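PDB 6OD8: putative aspartyl-tRNA synthetase, which probably charges tRNA(Asp) with L-aspartate at the expense of ATP, as a class II aminoacyl-tRNA synthetase. Local coordinates for residues Phe388-His393 with Arg398-Asn403; Met405-Leu410 with Asp444-Asp449. All blocks are in the same frame, centred on the assembly; numbering follows the deposited sequence.

Interaction 1 of 2, residues Phe388-His393 with Arg398-Asn403; sequences FQARVH and RMLRIN. With EDO (1,2-ethanediol), chain E.
Arg401 and Leu400 reach His393 and Ala390 on the neighbouring strand through their first torsions. With chi1 at -56°, CG of Arg401 stands beside its own backbone N, and from there the chain runs fully extended, alongside His393 and pointing the same way, until CB of His393 lies over one face of the guanidinium, 3.7 Å from Arg401 NH2. Ring and guanidinium planes are 27° apart. Glu332 and Asp329 of helix 325-342 take NE and NH2 in salt bridges, which hold the guanidinium from two of its nitrogens and probably balance its charge. Leu400 has its CG opposite the backbone N (chi1 -176°), and this carries CD1 to within 3.5 Å of Ala390 CB, the methyl that also meets CG1 of Ile402; Leu400 goes on to pack on Val437 and Tyr441 of helix 427-441.

The backbones are joined at Arg391 and Arg401, an antiparallel hydrogen-bonded pair: Arg391 N donates to Arg401 O at 3.0 Å, and Arg401 N returns a bond to Arg391 O at 2.9 Å. Beside them, CA of Ala390 makes a C-H...O contact of 3.3 Å with Arg401 O. Toward the two ends of the pairing, water bridges the backbones. One molecule accepts from Asn403 N and donates to Phe388 O, while another links His393 N to Met399 O. Next to the paired strands a 1,2-ethanediol, probably from the crystallisation liquor, receives a bond of 2.8 Å at O2 from Arg391 NH1, in the guanidinium plane, and passes one on to Gln389 O.

Strands 391-392 and 400-403, antiparallel and consecutive in the chain, form a beta hairpin near one edge of the large mixed sheet in the class II synthetase catalytic domain.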
loop_
_atom_site.group_PDB
_atom_site.type_symbol
_atom_site.label_atom_id
_atom_site.label_comp_id
_atom_site.label_asym_id
_atom_site.label_seq_id
_atom_site.Cartn_x
_atom_site.Cartn_y
_atom_site.Cartn_z
ATOM N N PHE A 388 -3.824 -31.266 25.216
ATOM C CA PHE A 388 -3.503 -31.015 23.818
ATOM C C PHE A 388 -2.235 -30.185 23.653
ATOM O O PHE A 388 -1.923 -29.764 22.539
ATOM C CB PHE A 388 -4.713 -30.382 23.123
ATOM C CG PHE A 388 -5.938 -31.262 23.196
ATOM C CD1 PHE A 388 -6.052 -32.368 22.369
ATOM C CD2 PHE A 388 -6.931 -31.024 24.134
ATOM C CE1 PHE A 388 -7.161 -33.215 22.453
ATOM C CE2 PHE A 388 -8.035 -31.860 24.226
ATOM C CZ PHE A 388 -8.152 -32.959 23.385
ATOM N N GLN A 389 -1.476 -29.987 24.730
ATOM C CA GLN A 389 -0.108 -29.464 24.650
ATOM C C GLN A 389 -0.068 -28.092 23.996
ATOM O O GLN A 389 0.848 -27.773 23.240
ATOM C CB GLN A 389 0.815 -30.438 23.925
ATOM C CG GLN A 389 1.078 -31.692 24.755
ATOM C CD GLN A 389 1.981 -31.408 25.948
ATOM O OE1 GLN A 389 3.186 -31.232 25.788
ATOM N NE2 GLN A 389 1.398 -31.339 27.147
ATOM N N ALA A 390 -1.069 -27.283 24.300
ATOM C CA ALA A 390 -1.102 -25.934 23.769
ATOM C C ALA A 390 -0.104 -25.037 24.495
ATOM O O ALA A 390 0.271 -25.264 25.651
ATOM C CB ALA A 390 -2.513 -25.362 23.872
ATOM N N ARG A 391 0.294 -23.971 23.797
ATOM C CA ARG A 391 1.307 -23.046 24.274
ATOM C C ARG A 391 0.930 -21.642 23.835
ATOM O O ARG A 391 0.296 -21.454 22.794
ATOM C CB ARG A 391 2.695 -23.346 23.689
ATOM C CG ARG A 391 3.401 -24.532 24.276
ATOM C CD ARG A 391 4.737 -24.718 23.560
ATOM N NE ARG A 391 5.572 -25.719 24.229
ATOM C CZ ARG A 391 5.515 -27.022 23.984
ATOM N NH1 ARG A 391 4.654 -27.490 23.081
ATOM N NH2 ARG A 391 6.314 -27.858 24.650
ATOM N N VAL A 392 1.353 -20.659 24.618
ATOM C CA VAL A 392 1.418 -19.289 24.116
ATOM C C VAL A 392 2.879 -18.871 24.155
ATOM O O VAL A 392 3.665 -19.406 24.940
ATOM C CB VAL A 392 0.533 -18.314 24.930
ATOM C CG1 VAL A 392 -0.913 -18.798 24.949
ATOM C CG2 VAL A 392 1.072 -18.131 26.330
ATOM N N HIS A 393 3.262 -17.951 23.269
ATOM C CA HIS A 393 4.628 -17.446 23.341
ATOM C C HIS A 393 4.876 -16.726 24.669
ATOM O O HIS A 393 5.903 -16.953 25.323
ATOM C CB HIS A 393 4.947 -16.527 22.161
ATOM C CG HIS A 393 6.364 -16.030 22.182
ATOM N ND1 HIS A 393 6.708 -14.790 22.675
ATOM C CD2 HIS A 393 7.530 -16.651 21.882
ATOM C CE1 HIS A 393 8.021 -14.646 22.621
ATOM N NE2 HIS A 393 8.543 -15.764 22.150
ATOM N N ARG A 398 -0.539 -13.727 24.673
ATOM C CA ARG A 398 -1.348 -14.887 25.104
ATOM C C ARG A 398 -2.085 -15.537 23.928
ATOM O O ARG A 398 -3.266 -15.903 24.020
ATOM C CB ARG A 398 -2.329 -14.482 26.214
ATOM C CG ARG A 398 -1.646 -13.915 27.468
ATOM C CD ARG A 398 -2.626 -13.706 28.633
ATOM N NE ARG A 398 -3.694 -12.732 28.363
ATOM C CZ ARG A 398 -3.529 -11.412 28.412
ATOM N NH1 ARG A 398 -2.332 -10.915 28.702
ATOM N NH2 ARG A 398 -4.549 -10.587 28.178
ATOM N N MET A 399 -1.374 -15.714 22.819
ATOM C CA MET A 399 -1.976 -16.210 21.587
ATOM C C MET A 399 -1.703 -17.701 21.417
ATOM O O MET A 399 -0.542 -18.137 21.429
ATOM C CB MET A 399 -1.480 -15.387 20.396
ATOM C CG MET A 399 -2.105 -13.988 20.451
ATOM S SD MET A 399 -1.362 -12.786 19.308
ATOM C CE MET A 399 -2.119 -13.293 17.818
ATOM N N LEU A 400 -2.785 -18.464 21.235
ATOM C CA LEU A 400 -2.765 -19.925 21.338
ATOM C C LEU A 400 -2.130 -20.605 20.122
ATOM O O LEU A 400 -2.465 -20.298 18.976
ATOM C CB LEU A 400 -4.195 -20.434 21.517
ATOM C CG LEU A 400 -4.379 -21.924 21.743
ATOM C CD1 LEU A 400 -3.875 -22.191 23.143
ATOM C CD2 LEU A 400 -5.862 -22.261 21.616
ATOM N N ARG A 401 -1.242 -21.564 20.390
ATOM C CA ARG A 401 -0.609 -22.416 19.388
ATOM C C ARG A 401 -0.907 -23.855 19.774
ATOM O O ARG A 401 -0.739 -24.212 20.939
ATOM C CB ARG A 401 0.913 -22.216 19.354
ATOM C CG ARG A 401 1.380 -20.797 19.135
ATOM C CD ARG A 401 2.903 -20.734 19.086
ATOM N NE ARG A 401 3.387 -19.361 18.914
ATOM C CZ ARG A 401 4.671 -19.032 18.819
ATOM N NH1 ARG A 401 5.604 -19.982 18.867
ATOM N NH2 ARG A 401 5.023 -17.755 18.681
ATOM N N ILE A 402 -1.379 -24.664 18.818
ATOM C CA ILE A 402 -1.602 -26.094 19.025
ATOM C C ILE A 402 -0.914 -26.818 17.880
ATOM O O ILE A 402 -1.101 -26.460 16.712
ATOM C CB ILE A 402 -3.099 -26.472 19.085
ATOM C CG1 ILE A 402 -3.826 -25.657 20.160
ATOM C CG2 ILE A 402 -3.280 -27.982 19.385
ATOM C CD1 ILE A 402 -5.323 -25.928 20.218
ATOM N N ASN A 403 -0.096 -27.804 18.221
ATOM C CA ASN A 403 0.499 -28.661 17.207
ATOM C C ASN A 403 -0.593 -29.338 16.381
ATOM O O ASN A 403 -1.637 -29.743 16.909
ATOM C CB ASN A 403 1.385 -29.706 17.890
ATOM C CG ASN A 403 1.869 -30.748 16.937
ATOM O OD1 ASN A 403 1.242 -31.793 16.767
ATOM N ND2 ASN A 403 2.985 -30.477 16.293
HETATM C C1 EDO E . 2.848 -25.947 19.034
HETATM O O1 EDO E . 3.484 -24.687 18.809
HETATM C C2 EDO E . 1.969 -25.870 20.281
HETATM O O2 EDO E . 2.721 -26.201 21.454
HETATM O O HOH W 1 0.195 -28.838 20.896
HETATM O O HOH W 2 1.710 -16.952 21.184
#

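Interaction 2 of 2, residues Met405-Leu410 with Asp444-Asp449; sequences MHCIEL and DFFISD. With EDO (1,2-ethanediol), chain E; EDO (1,2-ethanediol), chain K.
Van der Waals contact through Cys407 carries most of this meeting of helix 405-410 with strand 445-449. CB of Cys407 points toward the strand, and with chi1 at -69° the sulfur sits beside its own backbone N. From there SG reaches the strand at two places. It lies 3.8 Å from Ser448 CB, and it approaches Phe446 CE1 obliquely at 4.4 Å. The touch is narrow, burying 102 Å² in all, and the nearest CA atoms, those of Cys407 and Ser448, are still 7.1 Å apart. Much of the surrounding packing therefore comes from third parties: Leu433 of helix 427-441 touches both Cys407 and Phe446, and Ile402 also meets Cys407.

Among polar atoms, Ser448 OG lies 3.3 Å from Cys407 SG. A chi1 of -180° brings the hydroxyl to the sulfur; it is buried by the contact, and the model holds no clear hydrogen-bond partner for it.

Here a helix packs on one face of the mostly antiparallel sheet of the class II synthetase catalytic domain. Strand 445-449 is an inner member of that sheet, lying between strands 400-403 and 472-477, and the Phe446 ring stacks on that of Phe476 from the latter.

Polar groups flank the contact at Asp449, the last residue of the strand, and at Asp444 just before it. Asp449 is held by the hydroxyls of Tyr324 on OD1 and Tyr325 on OD2; a 1,2-ethanediol adds a weak bond of 3.2 Å from its O1 to Asp449 OD2. Asp444 OD1 makes a salt bridge with Lys438 and accepts a bond of 2.7 Å from O2 of a second 1,2-ethanediol, like the first probably from the crystallisation liquor, while its OD2 accepts from the backbone N of Val362.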
loop_
_atom_site.group_PDB
_atom_site.type_symbol
_atom_site.label_atom_id
_atom_site.label_comp_id
_atom_site.label_asym_id
_atom_site.label_seq_id
_atom_site.Cartn_x
_atom_site.Cartn_y
_atom_site.Cartn_z
ATOM N N MET A 405 -0.846 -32.278 15.147
ATOM C CA MET A 405 -1.266 -33.617 15.564
ATOM C C MET A 405 -2.185 -33.556 16.770
ATOM O O MET A 405 -3.094 -34.380 16.888
ATOM C CB MET A 405 -0.052 -34.505 15.847
ATOM C CG MET A 405 0.745 -34.821 14.586
ATOM S SD MET A 405 2.066 -36.022 14.915
ATOM C CE MET A 405 3.322 -34.922 15.571
ATOM N N HIS A 406 -1.996 -32.570 17.655
ATOM C CA HIS A 406 -2.947 -32.406 18.749
ATOM C C HIS A 406 -4.255 -31.792 18.271
ATOM O O HIS A 406 -5.301 -32.045 18.876
ATOM C CB HIS A 406 -2.310 -31.590 19.873
ATOM C CG HIS A 406 -1.173 -32.301 20.543
ATOM N ND1 HIS A 406 -1.363 -33.340 21.430
ATOM C CD2 HIS A 406 0.168 -32.145 20.428
ATOM C CE1 HIS A 406 -0.188 -33.782 21.846
ATOM N NE2 HIS A 406 0.757 -33.089 21.239
ATOM N N CYS A 407 -4.223 -30.977 17.211
ATOM C CA CYS A 407 -5.470 -30.532 16.597
ATOM C C CYS A 407 -6.278 -31.711 16.073
ATOM O O CYS A 407 -7.508 -31.715 16.173
ATOM C CB CYS A 407 -5.203 -29.558 15.450
ATOM S SG CYS A 407 -4.554 -27.941 15.939
ATOM N N ILE A 408 -5.602 -32.673 15.439
ATOM C CA ILE A 408 -6.268 -33.895 15.003
ATOM C C ILE A 408 -6.889 -34.601 16.199
ATOM O O ILE A 408 -8.033 -35.074 16.138
ATOM C CB ILE A 408 -5.279 -34.818 14.266
ATOM C CG1 ILE A 408 -4.811 -34.205 12.942
ATOM C CG2 ILE A 408 -5.910 -36.229 14.061
ATOM C CD1 ILE A 408 -5.875 -34.148 11.875
ATOM N N GLU A 409 -6.135 -34.713 17.298
ATOM C CA GLU A 409 -6.659 -35.431 18.461
ATOM C C GLU A 409 -7.866 -34.715 19.044
ATOM O O GLU A 409 -8.808 -35.364 19.507
ATOM C CB GLU A 409 -5.576 -35.588 19.529
ATOM C CG GLU A 409 -4.409 -36.462 19.122
ATOM C CD GLU A 409 -3.303 -36.443 20.159
ATOM O OE1 GLU A 409 -3.564 -35.974 21.292
ATOM O OE2 GLU A 409 -2.175 -36.885 19.840
ATOM N N LEU A 410 -7.855 -33.378 19.019
ATOM C CA LEU A 410 -8.980 -32.606 19.540
ATOM C C LEU A 410 -10.233 -32.833 18.703
ATOM O O LEU A 410 -11.325 -33.061 19.245
ATOM C CB LEU A 410 -8.614 -31.121 19.590
ATOM C CG LEU A 410 -9.660 -30.108 20.079
ATOM C CD1 LEU A 410 -10.226 -30.513 21.432
ATOM C CD2 LEU A 410 -9.043 -28.722 20.154
ATOM N N ASP A 444 -11.113 -16.940 19.837
ATOM C CA ASP A 444 -11.516 -16.957 18.435
ATOM C C ASP A 444 -10.330 -16.971 17.478
ATOM O O ASP A 444 -10.546 -16.966 16.261
ATOM C CB ASP A 444 -12.371 -15.714 18.089
ATOM C CG ASP A 444 -13.642 -15.611 18.913
ATOM O OD1 ASP A 444 -14.370 -16.615 19.053
ATOM O OD2 ASP A 444 -13.918 -14.501 19.410
ATOM N N PHE A 445 -9.093 -16.993 17.997
ATOM C CA PHE A 445 -7.875 -16.882 17.203
ATOM C C PHE A 445 -6.862 -17.915 17.673
ATOM O O PHE A 445 -6.586 -17.997 18.870
ATOM C CB PHE A 445 -7.262 -15.486 17.344
ATOM C CG PHE A 445 -6.082 -15.246 16.427
ATOM C CD1 PHE A 445 -6.270 -14.683 15.176
ATOM C CD2 PHE A 445 -4.801 -15.612 16.801
ATOM C CE1 PHE A 445 -5.198 -14.461 14.318
ATOM C CE2 PHE A 445 -3.732 -15.399 15.942
ATOM C CZ PHE A 445 -3.930 -14.829 14.705
ATOM N N PHE A 446 -6.275 -18.670 16.747
ATOM C CA PHE A 446 -5.265 -19.640 17.163
ATOM C C PHE A 446 -4.451 -20.061 15.948
ATOM O O PHE A 446 -4.854 -19.862 14.796
ATOM C CB PHE A 446 -5.887 -20.851 17.872
ATOM C CG PHE A 446 -6.526 -21.859 16.944
ATOM C CD1 PHE A 446 -5.817 -22.966 16.518
ATOM C CD2 PHE A 446 -7.836 -21.691 16.497
ATOM C CE1 PHE A 446 -6.398 -23.914 15.664
ATOM C CE2 PHE A 446 -8.407 -22.604 15.622
ATOM C CZ PHE A 446 -7.695 -23.717 15.219
ATOM N N ILE A 447 -3.272 -20.609 16.208
ATOM C CA ILE A 447 -2.478 -21.151 15.115
ATOM C C ILE A 447 -2.347 -22.657 15.306
ATOM O O ILE A 447 -2.285 -23.137 16.438
ATOM C CB ILE A 447 -1.104 -20.457 14.991
ATOM C CG1 ILE A 447 -0.105 -21.009 15.993
ATOM C CG2 ILE A 447 -1.254 -18.959 15.196
ATOM C CD1 ILE A 447 0.802 -22.104 15.439
ATOM N N SER A 448 -2.346 -23.389 14.186
ATOM C CA SER A 448 -2.082 -24.819 14.132
ATOM C C SER A 448 -0.705 -24.994 13.520
ATOM O O SER A 448 -0.466 -24.532 12.401
ATOM C CB SER A 448 -3.126 -25.563 13.293
ATOM O OG SER A 448 -2.848 -26.976 13.262
ATOM N N ASP A 449 0.172 -25.693 14.241
ATOM C CA ASP A 449 1.602 -25.742 13.979
ATOM C C ASP A 449 2.011 -27.084 13.368
ATOM O O ASP A 449 1.595 -28.141 13.849
ATOM C CB ASP A 449 2.347 -25.504 15.297
ATOM C CG ASP A 449 3.814 -25.370 15.109
ATOM O OD1 ASP A 449 4.208 -24.806 14.067
ATOM O OD2 ASP A 449 4.575 -25.824 16.000
HETATM C C1 EDO E . 2.848 -25.947 19.034
HETATM O O1 EDO E . 3.484 -24.687 18.809
HETATM C C2 EDO E . 1.969 -25.870 20.281
HETATM O O2 EDO E . 2.721 -26.201 21.454
HETATM C C1 EDO K . -14.972 -20.421 16.298
HETATM O O1 EDO K . -16.336 -20.770 16.539
HETATM C C2 EDO K . -14.523 -19.348 17.268
HETATM O O2 EDO K . -15.050 -18.075 16.879
#

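Overall arrangement
Strand 400-403 ties the two contacts together: it pairs with strand 391-392 in interaction 1, runs directly into helix 404-412 of interaction 2, and lies next to strand 445-449 in the sheet. The contact centres are about 8 Å apart. Probable hydrogen bonds join them, from Ile447 N to Leu400 O and from Asp449 N to Ile402 O, both 2.9 Å, and Phe388 O packs against His406 CB at 3.3 Å. One 1,2-ethanediol spans both contacts, reaching Arg391 and Gln389 through O2 and Asp449 through O1. Both contacts belong to the class II synthetase catalytic domain, their centres about 27 Å (interaction 1) and 25 Å (interaction 2) from that of the chain.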